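Local atomic coordinates of galactose-binding lectin (Enterobacter cloacae subsp. cloacae, PDB entry 6YF6), a protein that binds a fucoside through a calcium ion in its C-terminal domain and, as a lectin, probably recognises galactose as a whole protein. Residues V84-A95 against L108-A119; V38-A49 against H126-I137. All blocks are in the same frame, centred on the assembly; numbering follows the deposited sequence.

Contact 1 packs the two antiparallel sheets of the domain against each other; contact 2 pairs two neighbouring strands of one sheet and the loops at their ends. Both are partly buried. In contact 1, strands 84-88 and 108-113 face each other across an apolar interior of leucines, and water bridges the exposed end. In contact 2, strands 38-40 and 135-137 bury two phenylalanines, while their loops hold calcium and sugar. Its chemistry is therefore backbone pairing, a salt bridge, an aromatic stack and metal bonds. Contact 1 is nested within the chain span closed by contact 2. The two touch where Ser85 OG lies 2.7 Å from His126 NE2, a probable hydrogen bond.

Contact 1. Residues V84-A95 against L108-A119; sequences VSLRADGKDISA and LSGKFKATGSQA
Leu108 overlaps Leu86 between the two sheets, and the two side chains reach toward each other tip to tip. Leu108 CD2 lies 3.5 Å from Leu86 CD2, a tight carbon contact. The other methyl of Leu86, CD1, rests on the backbone of the facing strand, 3.5 Å from Gly110 N. Val84 crosses Leu108 at about a right angle, with CG1 against CD2. Leu86 also packs on Trp68 and Val70.

Strands 84-88 and 108-113 are not hydrogen-bonded partners. They lie 7.2 Å apart at closest approach and run at 22° to each other, one from each sheet of a beta sandwich. Farther along, Ala88 CB meets Phe112 CB at 3.7 Å. The Phe112 side chain starts toward this strand, but its ring leads away to Leu60. Its CG sits between the backbone N and the carbonyl carbon (chi1 66°), which brings the ring past Ala88 CB and Ile93 CD1. Ile93 CG2 lies 3.4 Å from Lys111 O.

Ser94 adds a polar element beside these leucines. Its OG accepts from Leu86 N at 2.7 Å and donates to Ala95 O, while Leu108 CD1 packs against Ser94 OG.

The exposed end is wet. A type I' turn from Ala88 to Lys91 places Asp89 against Ala119 and near the 114-117 loop. Asp89 OD2 accepts from three waters, which lead to Thr115 OG1, to Lys113 O, and to Thr115 N and Gln118 O. Asp89 OD1 instead accepts from Glu120 N. A further water takes a bond from Lys111 N and gives one to Ile93 O, 2.7 Å away. Apolar packing thus joins the sheets inside. Water ties Asp89 mainly to the loop and strand ends, and the waters at Lys113 O and Lys111 N span the sheets.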
# COMPACT_ATOMS: atom_id res chain seq x y z
N VAL A 84 6.77 -7.98 -16.19
CA VAL A 84 5.65 -8.72 -15.61
C VAL A 84 4.34 -8.17 -16.15
O VAL A 84 4.15 -6.95 -16.23
CB VAL A 84 5.68 -8.65 -14.07
CG1 VAL A 84 4.62 -9.55 -13.47
CG2 VAL A 84 7.07 -9.03 -13.55
N SER A 85 3.42 -9.07 -16.51
CA SER A 85 2.09 -8.70 -16.97
C SER A 85 1.05 -9.52 -16.21
O SER A 85 1.38 -10.36 -15.37
CB SER A 85 1.94 -8.92 -18.49
OG SER A 85 2.05 -10.29 -18.83
N LEU A 86 -0.22 -9.25 -16.50
CA LEU A 86 -1.34 -9.94 -15.88
C LEU A 86 -2.16 -10.67 -16.93
O LEU A 86 -2.34 -10.17 -18.05
CB LEU A 86 -2.25 -8.97 -15.12
CG LEU A 86 -1.55 -8.06 -14.11
CD1 LEU A 86 -2.52 -6.99 -13.59
CD2 LEU A 86 -0.99 -8.88 -12.97
N ARG A 87 -2.68 -11.83 -16.56
CA ARG A 87 -3.47 -12.67 -17.46
C ARG A 87 -4.71 -13.16 -16.74
O ARG A 87 -4.66 -13.49 -15.55
CB ARG A 87 -2.63 -13.85 -17.96
CG ARG A 87 -3.32 -14.74 -18.99
CD ARG A 87 -2.34 -15.77 -19.54
NE ARG A 87 -1.23 -15.13 -20.24
CZ ARG A 87 -0.03 -15.69 -20.43
NH1 ARG A 87 0.23 -16.91 -19.98
NH2 ARG A 87 0.91 -15.01 -21.08
N ALA A 88 -5.84 -13.19 -17.45
CA ALA A 88 -7.10 -13.65 -16.88
C ALA A 88 -7.85 -14.48 -17.90
O ALA A 88 -8.17 -13.99 -18.99
CB ALA A 88 -7.96 -12.46 -16.43
N ASP A 89 -8.15 -15.73 -17.54
CA ASP A 89 -8.84 -16.66 -18.43
C ASP A 89 -8.13 -16.74 -19.77
O ASP A 89 -8.75 -16.74 -20.84
CB ASP A 89 -10.31 -16.26 -18.60
CG ASP A 89 -11.11 -16.47 -17.33
OD1 ASP A 89 -10.75 -17.38 -16.55
OD2 ASP A 89 -12.09 -15.72 -17.11
N GLY A 90 -6.80 -16.79 -19.71
CA GLY A 90 -5.97 -16.93 -20.89
C GLY A 90 -5.74 -15.66 -21.67
O GLY A 90 -4.98 -15.68 -22.64
N LYS A 91 -6.37 -14.56 -21.29
CA LYS A 91 -6.28 -13.30 -22.02
C LYS A 91 -5.32 -12.37 -21.30
O LYS A 91 -5.46 -12.12 -20.10
CB LYS A 91 -7.66 -12.65 -22.15
CG LYS A 91 -7.69 -11.40 -23.01
CD LYS A 91 -9.05 -10.72 -22.93
CE LYS A 91 -9.08 -9.40 -23.69
NZ LYS A 91 -8.39 -9.48 -25.00
N ASP A 92 -4.33 -11.86 -22.03
CA ASP A 92 -3.44 -10.84 -21.48
C ASP A 92 -4.23 -9.56 -21.23
O ASP A 92 -4.78 -8.97 -22.17
CB ASP A 92 -2.28 -10.59 -22.44
CG ASP A 92 -1.36 -11.79 -22.57
OD1 ASP A 92 -1.00 -12.40 -21.54
OD2 ASP A 92 -0.99 -12.13 -23.72
N ILE A 93 -4.31 -9.14 -19.97
CA ILE A 93 -5.09 -7.97 -19.58
C ILE A 93 -4.21 -6.81 -19.17
O ILE A 93 -4.71 -5.81 -18.63
CB ILE A 93 -6.10 -8.31 -18.46
CG1 ILE A 93 -5.38 -8.88 -17.23
CG2 ILE A 93 -7.17 -9.26 -18.98
CD1 ILE A 93 -6.26 -8.96 -16.00
N SER A 94 -2.90 -6.90 -19.40
CA SER A 94 -2.00 -5.79 -19.14
C SER A 94 -0.81 -5.89 -20.08
O SER A 94 -0.46 -6.98 -20.54
CB SER A 94 -1.53 -5.77 -17.68
OG SER A 94 -0.50 -6.73 -17.46
N ALA A 95 -0.20 -4.74 -20.36
CA ALA A 95 1.08 -4.73 -21.04
C ALA A 95 2.16 -5.28 -20.11
O ALA A 95 2.01 -5.24 -18.89
CB ALA A 95 1.44 -3.32 -21.49
N LEU A 108 0.87 -2.70 -10.82
CA LEU A 108 0.57 -3.34 -12.09
C LEU A 108 -0.92 -3.63 -12.11
O LEU A 108 -1.44 -4.30 -11.21
CB LEU A 108 1.39 -4.62 -12.24
CG LEU A 108 1.06 -5.56 -13.40
CD1 LEU A 108 1.37 -4.93 -14.75
CD2 LEU A 108 1.82 -6.85 -13.21
N SER A 109 -1.62 -3.12 -13.13
CA SER A 109 -3.07 -3.12 -13.17
C SER A 109 -3.59 -3.70 -14.48
O SER A 109 -2.98 -3.55 -15.54
CB SER A 109 -3.64 -1.69 -13.02
OG SER A 109 -3.02 -0.99 -11.95
N GLY A 110 -4.74 -4.36 -14.38
CA GLY A 110 -5.50 -4.77 -15.54
C GLY A 110 -6.93 -5.03 -15.14
O GLY A 110 -7.23 -5.27 -13.97
N LYS A 111 -7.82 -4.96 -16.13
CA LYS A 111 -9.23 -5.25 -15.93
C LYS A 111 -9.62 -6.45 -16.77
O LYS A 111 -9.09 -6.65 -17.87
CB LYS A 111 -10.09 -4.04 -16.29
CG LYS A 111 -9.90 -2.85 -15.38
CD LYS A 111 -10.78 -1.69 -15.82
CE LYS A 111 -10.86 -0.59 -14.78
NZ LYS A 111 -12.12 0.20 -14.95
N PHE A 112 -10.54 -7.25 -16.25
CA PHE A 112 -11.07 -8.40 -16.97
C PHE A 112 -12.57 -8.49 -16.71
O PHE A 112 -13.08 -7.96 -15.72
CB PHE A 112 -10.37 -9.70 -16.58
CG PHE A 112 -10.62 -10.13 -15.15
CD1 PHE A 112 -9.82 -9.65 -14.12
CD2 PHE A 112 -11.65 -11.01 -14.85
CE1 PHE A 112 -10.05 -10.04 -12.81
CE2 PHE A 112 -11.88 -11.39 -13.54
CZ PHE A 112 -11.08 -10.91 -12.52
N LYS A 113 -13.26 -9.16 -17.62
CA LYS A 113 -14.70 -9.35 -17.52
C LYS A 113 -14.97 -10.82 -17.23
O LYS A 113 -14.54 -11.69 -18.00
CB LYS A 113 -15.41 -8.91 -18.80
CG LYS A 113 -16.93 -8.94 -18.70
CD LYS A 113 -17.58 -8.21 -19.87
CE LYS A 113 -17.84 -6.75 -19.53
NZ LYS A 113 -18.05 -5.93 -20.76
N ALA A 114 -15.66 -11.09 -16.13
CA ALA A 114 -15.97 -12.46 -15.77
C ALA A 114 -16.98 -13.05 -16.75
O ALA A 114 -17.88 -12.36 -17.23
CB ALA A 114 -16.52 -12.52 -14.35
N THR A 115 -16.80 -14.33 -17.07
CA THR A 115 -17.78 -15.09 -17.83
C THR A 115 -18.59 -16.03 -16.95
O THR A 115 -19.43 -16.77 -17.46
CB THR A 115 -17.09 -15.88 -18.95
OG1 THR A 115 -16.06 -16.72 -18.40
CG2 THR A 115 -16.47 -14.92 -19.96
N GLY A 116 -18.35 -16.00 -15.64
CA GLY A 116 -19.07 -16.85 -14.72
C GLY A 116 -18.72 -16.59 -13.27
O GLY A 116 -18.46 -15.45 -12.87
N SER A 117 -18.71 -17.65 -12.47
CA SER A 117 -18.49 -17.54 -11.04
C SER A 117 -17.02 -17.45 -10.66
O SER A 117 -16.71 -17.11 -9.52
CB SER A 117 -19.12 -18.74 -10.32
OG SER A 117 -18.51 -19.95 -10.74
N GLN A 118 -16.11 -17.75 -11.59
CA GLN A 118 -14.69 -17.72 -11.27
C GLN A 118 -13.89 -17.35 -12.51
O GLN A 118 -14.37 -17.41 -13.64
CB GLN A 118 -14.22 -19.07 -10.72
CG GLN A 118 -14.43 -20.24 -11.67
CD GLN A 118 -14.05 -21.57 -11.06
OE1 GLN A 118 -14.42 -21.86 -9.92
NE2 GLN A 118 -13.32 -22.38 -11.81
N ALA A 119 -12.64 -16.96 -12.26
CA ALA A 119 -11.69 -16.62 -13.32
C ALA A 119 -10.33 -17.18 -12.96
O ALA A 119 -9.94 -17.18 -11.78
CB ALA A 119 -11.59 -15.11 -13.53
O HOH W 1 -13.72 -16.29 -19.50
O HOH W 2 -12.18 -13.26 -17.88
O HOH W 3 -14.55 -15.53 -15.68
O HOH W 4 -6.84 -4.27 -19.02

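Contact 2. Residues V38-A49 against H126-I137; sequences VEFITRPNKNHA and HVSASMGNDFRI. With CA (calcium ion), chain D; SFU (methyl 1-seleno-alpha-L-fucopyranoside), chain C.
Phe40 and Phe135 stack with their rings offset, planes at 6° and centroids 4.5 Å apart. Phe40 CB lies over the centre of the Phe135 ring, a CH-pi contact. Ile137 CD1 packs on Phe40 CE1.

Backbone bonds join Val38 with Ile137 and Phe40 with Phe135, both antiparallel hydrogen-bonded pairs. In the loops, His48 N bonds to Ser128 O.

One salt bridge lies on the face of Glu39 and Arg136. Arg136 grips Glu39 OE1 side-on through NE and NH2, carboxylate and guanidinium planes 15° apart. The very short NE distance is doubtful. Glu39 OE2 bonds to Tyr29 OH of the second subunit.

Metal bonds tie the loops together. Calcium takes Ile41 O, Thr42 O, Thr42 OG1 (2.3 Å), Ser130 O, Gly132 O and Asp134 OD1. Thr42 OG1 lies between its backbone N and carbonyl carbon (chi1 57°), which turns it onto the metal. Fucoside O3 and O4 complete the shell. Asp134 OD2 lies 2.7 Å from O4, and Gly132 N gives O4 a weak bond.

Within 38-49, Thr42 CB sits over one face of the His48 ring, whose NE2 bonds to Arg43 O.

The calcium charge probably offsets repulsion among these oxygens, and it ties sugar recognition to both loops.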
# COMPACT_ATOMS: atom_id res chain seq x y z
N VAL A 38 6.03 -11.86 -1.41
CA VAL A 38 6.66 -12.99 -2.09
C VAL A 38 7.92 -12.49 -2.78
O VAL A 38 7.89 -11.50 -3.51
CB VAL A 38 5.71 -13.63 -3.12
CG1 VAL A 38 6.38 -14.83 -3.79
CG2 VAL A 38 4.39 -14.04 -2.47
N GLU A 39 9.03 -13.18 -2.56
CA GLU A 39 10.31 -12.82 -3.16
C GLU A 39 10.59 -13.74 -4.35
O GLU A 39 10.49 -14.96 -4.23
CB GLU A 39 11.44 -12.92 -2.14
CG GLU A 39 12.82 -12.56 -2.68
CD GLU A 39 13.71 -11.90 -1.64
OE1 GLU A 39 13.33 -10.81 -1.15
OE2 GLU A 39 14.77 -12.47 -1.30
N PHE A 40 10.94 -13.13 -5.48
CA PHE A 40 11.33 -13.85 -6.69
C PHE A 40 12.82 -13.62 -6.90
O PHE A 40 13.22 -12.59 -7.45
CB PHE A 40 10.52 -13.38 -7.90
CG PHE A 40 9.03 -13.58 -7.75
CD1 PHE A 40 8.27 -12.71 -6.98
CD2 PHE A 40 8.39 -14.63 -8.38
CE1 PHE A 40 6.90 -12.89 -6.85
CE2 PHE A 40 7.03 -14.82 -8.25
CZ PHE A 40 6.28 -13.95 -7.49
N ILE A 41 13.64 -14.57 -6.44
CA ILE A 41 15.09 -14.47 -6.57
C ILE A 41 15.62 -15.14 -7.84
O ILE A 41 16.80 -14.95 -8.18
CB ILE A 41 15.75 -15.07 -5.31
CG1 ILE A 41 17.16 -14.52 -5.10
CG2 ILE A 41 15.75 -16.59 -5.40
CD1 ILE A 41 17.18 -13.03 -4.77
N THR A 42 14.78 -15.90 -8.55
CA THR A 42 15.11 -16.52 -9.83
C THR A 42 16.50 -17.13 -9.85
O THR A 42 17.46 -16.52 -10.34
CB THR A 42 14.94 -15.50 -10.97
OG1 THR A 42 15.77 -14.36 -10.74
CG2 THR A 42 13.50 -15.06 -11.06
N ARG A 43 16.60 -18.36 -9.34
CA ARG A 43 17.89 -19.01 -9.17
C ARG A 43 18.49 -19.40 -10.52
O ARG A 43 17.80 -19.46 -11.54
CB ARG A 43 17.73 -20.27 -8.32
CG ARG A 43 17.21 -20.05 -6.90
CD ARG A 43 17.10 -21.39 -6.21
NE ARG A 43 16.44 -21.36 -4.91
CZ ARG A 43 16.27 -22.43 -4.15
NH1 ARG A 43 16.71 -23.61 -4.57
NH2 ARG A 43 15.66 -22.34 -2.98
N PRO A 44 19.80 -19.69 -10.55
CA PRO A 44 20.45 -20.01 -11.82
C PRO A 44 19.86 -21.24 -12.50
O PRO A 44 19.42 -22.19 -11.85
CB PRO A 44 21.91 -20.27 -11.41
CG PRO A 44 22.09 -19.53 -10.12
CD PRO A 44 20.76 -19.61 -9.43
N ASN A 45 19.84 -21.19 -13.83
CA ASN A 45 19.58 -22.36 -14.67
C ASN A 45 18.17 -22.92 -14.49
O ASN A 45 17.95 -24.13 -14.56
CB ASN A 45 20.61 -23.46 -14.42
CG ASN A 45 22.01 -23.04 -14.82
OD1 ASN A 45 22.18 -22.12 -15.62
ND2 ASN A 45 23.01 -23.70 -14.26
N LYS A 46 17.21 -22.04 -14.25
CA LYS A 46 15.80 -22.35 -14.38
C LYS A 46 15.17 -21.31 -15.29
O LYS A 46 15.69 -20.20 -15.43
CB LYS A 46 15.09 -22.39 -13.02
CG LYS A 46 15.67 -23.43 -12.07
CD LYS A 46 14.95 -23.42 -10.73
CE LYS A 46 15.67 -24.30 -9.71
NZ LYS A 46 14.78 -24.67 -8.57
N ASN A 47 14.07 -21.68 -15.94
CA ASN A 47 13.37 -20.78 -16.85
C ASN A 47 12.30 -20.03 -16.06
O ASN A 47 11.32 -20.63 -15.61
CB ASN A 47 12.78 -21.55 -18.02
CG ASN A 47 12.31 -20.64 -19.14
OD1 ASN A 47 11.53 -19.72 -18.92
ND2 ASN A 47 12.81 -20.88 -20.35
N HIS A 48 12.50 -18.72 -15.88
CA HIS A 48 11.60 -17.90 -15.08
C HIS A 48 10.61 -17.10 -15.92
O HIS A 48 10.01 -16.14 -15.42
CB HIS A 48 12.42 -16.97 -14.19
CG HIS A 48 13.49 -17.70 -13.42
ND1 HIS A 48 13.21 -18.47 -12.32
CD2 HIS A 48 14.82 -17.80 -13.63
CE1 HIS A 48 14.33 -19.00 -11.86
NE2 HIS A 48 15.32 -18.61 -12.64
N ALA A 49 10.43 -17.47 -17.18
CA ALA A 49 9.41 -16.87 -18.04
C ALA A 49 8.20 -17.78 -18.08
O ALA A 49 8.34 -19.00 -18.24
CB ALA A 49 9.94 -16.63 -19.45
N HIS A 126 8.03 -12.25 -18.35
CA HIS A 126 8.51 -12.30 -19.73
C HIS A 126 10.03 -12.39 -19.81
O HIS A 126 10.59 -12.30 -20.91
CB HIS A 126 8.01 -11.08 -20.50
CG HIS A 126 6.52 -10.95 -20.50
ND1 HIS A 126 5.76 -11.20 -21.62
CD2 HIS A 126 5.65 -10.61 -19.52
CE1 HIS A 126 4.48 -11.01 -21.34
NE2 HIS A 126 4.39 -10.65 -20.07
N VAL A 127 10.70 -12.59 -18.68
CA VAL A 127 12.15 -12.71 -18.62
C VAL A 127 12.47 -14.08 -18.04
O VAL A 127 12.13 -14.36 -16.88
CB VAL A 127 12.78 -11.59 -17.78
CG1 VAL A 127 14.29 -11.77 -17.68
CG2 VAL A 127 12.44 -10.23 -18.37
N SER A 128 13.11 -14.93 -18.84
CA SER A 128 13.51 -16.25 -18.37
C SER A 128 14.82 -16.23 -17.59
O SER A 128 15.13 -17.20 -16.90
CB SER A 128 13.65 -17.21 -19.55
OG SER A 128 14.68 -16.80 -20.43
N ALA A 129 15.57 -15.13 -17.66
CA ALA A 129 16.92 -15.10 -17.13
C ALA A 129 16.94 -15.28 -15.62
O ALA A 129 15.98 -14.95 -14.92
CB ALA A 129 17.60 -13.78 -17.50
N SER A 130 18.06 -15.81 -15.12
CA SER A 130 18.33 -15.87 -13.69
C SER A 130 19.27 -14.76 -13.23
O SER A 130 19.19 -14.34 -12.08
CB SER A 130 18.93 -17.23 -13.33
OG SER A 130 20.24 -17.35 -13.86
N MET A 131 20.15 -14.30 -14.12
CA MET A 131 21.03 -13.17 -13.82
C MET A 131 20.18 -11.92 -13.64
O MET A 131 19.66 -11.37 -14.61
CB MET A 131 22.04 -12.97 -14.95
CG MET A 131 23.12 -14.04 -15.01
SD MET A 131 24.29 -13.92 -13.64
CE MET A 131 25.18 -12.42 -14.05
N GLY A 132 20.04 -11.47 -12.39
CA GLY A 132 19.11 -10.40 -12.09
C GLY A 132 17.69 -10.93 -12.10
O GLY A 132 17.42 -12.04 -11.62
N ASN A 133 16.76 -10.16 -12.65
CA ASN A 133 15.36 -10.57 -12.72
C ASN A 133 14.83 -10.91 -11.32
O ASN A 133 14.17 -11.93 -11.11
CB ASN A 133 15.21 -11.76 -13.67
CG ASN A 133 13.77 -12.02 -14.05
OD1 ASN A 133 12.94 -11.12 -14.00
ND2 ASN A 133 13.47 -13.26 -14.42
N ASP A 134 15.12 -10.03 -10.36
CA ASP A 134 14.75 -10.21 -8.96
C ASP A 134 13.73 -9.16 -8.55
O ASP A 134 13.92 -7.97 -8.80
CB ASP A 134 15.99 -10.11 -8.07
CG ASP A 134 17.12 -11.01 -8.54
OD1 ASP A 134 16.92 -12.24 -8.59
OD2 ASP A 134 18.21 -10.48 -8.86
N PHE A 135 12.64 -9.61 -7.91
CA PHE A 135 11.56 -8.69 -7.58
C PHE A 135 10.69 -9.31 -6.48
O PHE A 135 10.85 -10.48 -6.12
CB PHE A 135 10.71 -8.36 -8.82
CG PHE A 135 10.19 -9.56 -9.56
CD1 PHE A 135 11.01 -10.29 -10.41
CD2 PHE A 135 8.87 -9.95 -9.42
CE1 PHE A 135 10.52 -11.40 -11.09
CE2 PHE A 135 8.37 -11.05 -10.10
CZ PHE A 135 9.21 -11.78 -10.93
N ARG A 136 9.79 -8.49 -5.95
CA ARG A 136 8.88 -8.89 -4.88
C ARG A 136 7.46 -8.45 -5.21
O ARG A 136 7.25 -7.39 -5.82
CB ARG A 136 9.31 -8.30 -3.52
CG ARG A 136 10.63 -8.82 -2.96
CD ARG A 136 11.13 -7.96 -1.80
NE ARG A 136 12.23 -8.58 -1.07
CZ ARG A 136 13.00 -7.95 -0.18
NH1 ARG A 136 12.80 -6.67 0.11
NH2 ARG A 136 13.97 -8.61 0.43
N ILE A 137 6.49 -9.25 -4.79
CA ILE A 137 5.07 -8.91 -4.88
C ILE A 137 4.50 -8.95 -3.47
O ILE A 137 4.48 -10.01 -2.83
CB ILE A 137 4.30 -9.86 -5.80
CG1 ILE A 137 4.72 -9.63 -7.25
CG2 ILE A 137 2.80 -9.66 -5.62
CD1 ILE A 137 4.27 -10.72 -8.22
CA CA D . 17.94 -13.96 -10.02
C1 SFU C . 22.92 -13.80 -10.05
C2 SFU C . 21.70 -14.67 -9.78
C3 SFU C . 20.91 -14.22 -8.53
C4 SFU C . 20.61 -12.73 -8.67
C5 SFU C . 21.93 -11.99 -8.82
C6 SFU C . 21.66 -10.50 -8.98
O2 SFU C . 22.12 -16.02 -9.61
O3 SFU C . 19.66 -14.89 -8.50
O4 SFU C . 19.84 -12.46 -9.83
O5 SFU C . 22.66 -12.42 -9.99
CM SFU C . 25.69 -12.96 -9.20
SE SFU C . 24.37 -14.27 -8.73
O HOH W 5 19.62 -19.41 -15.79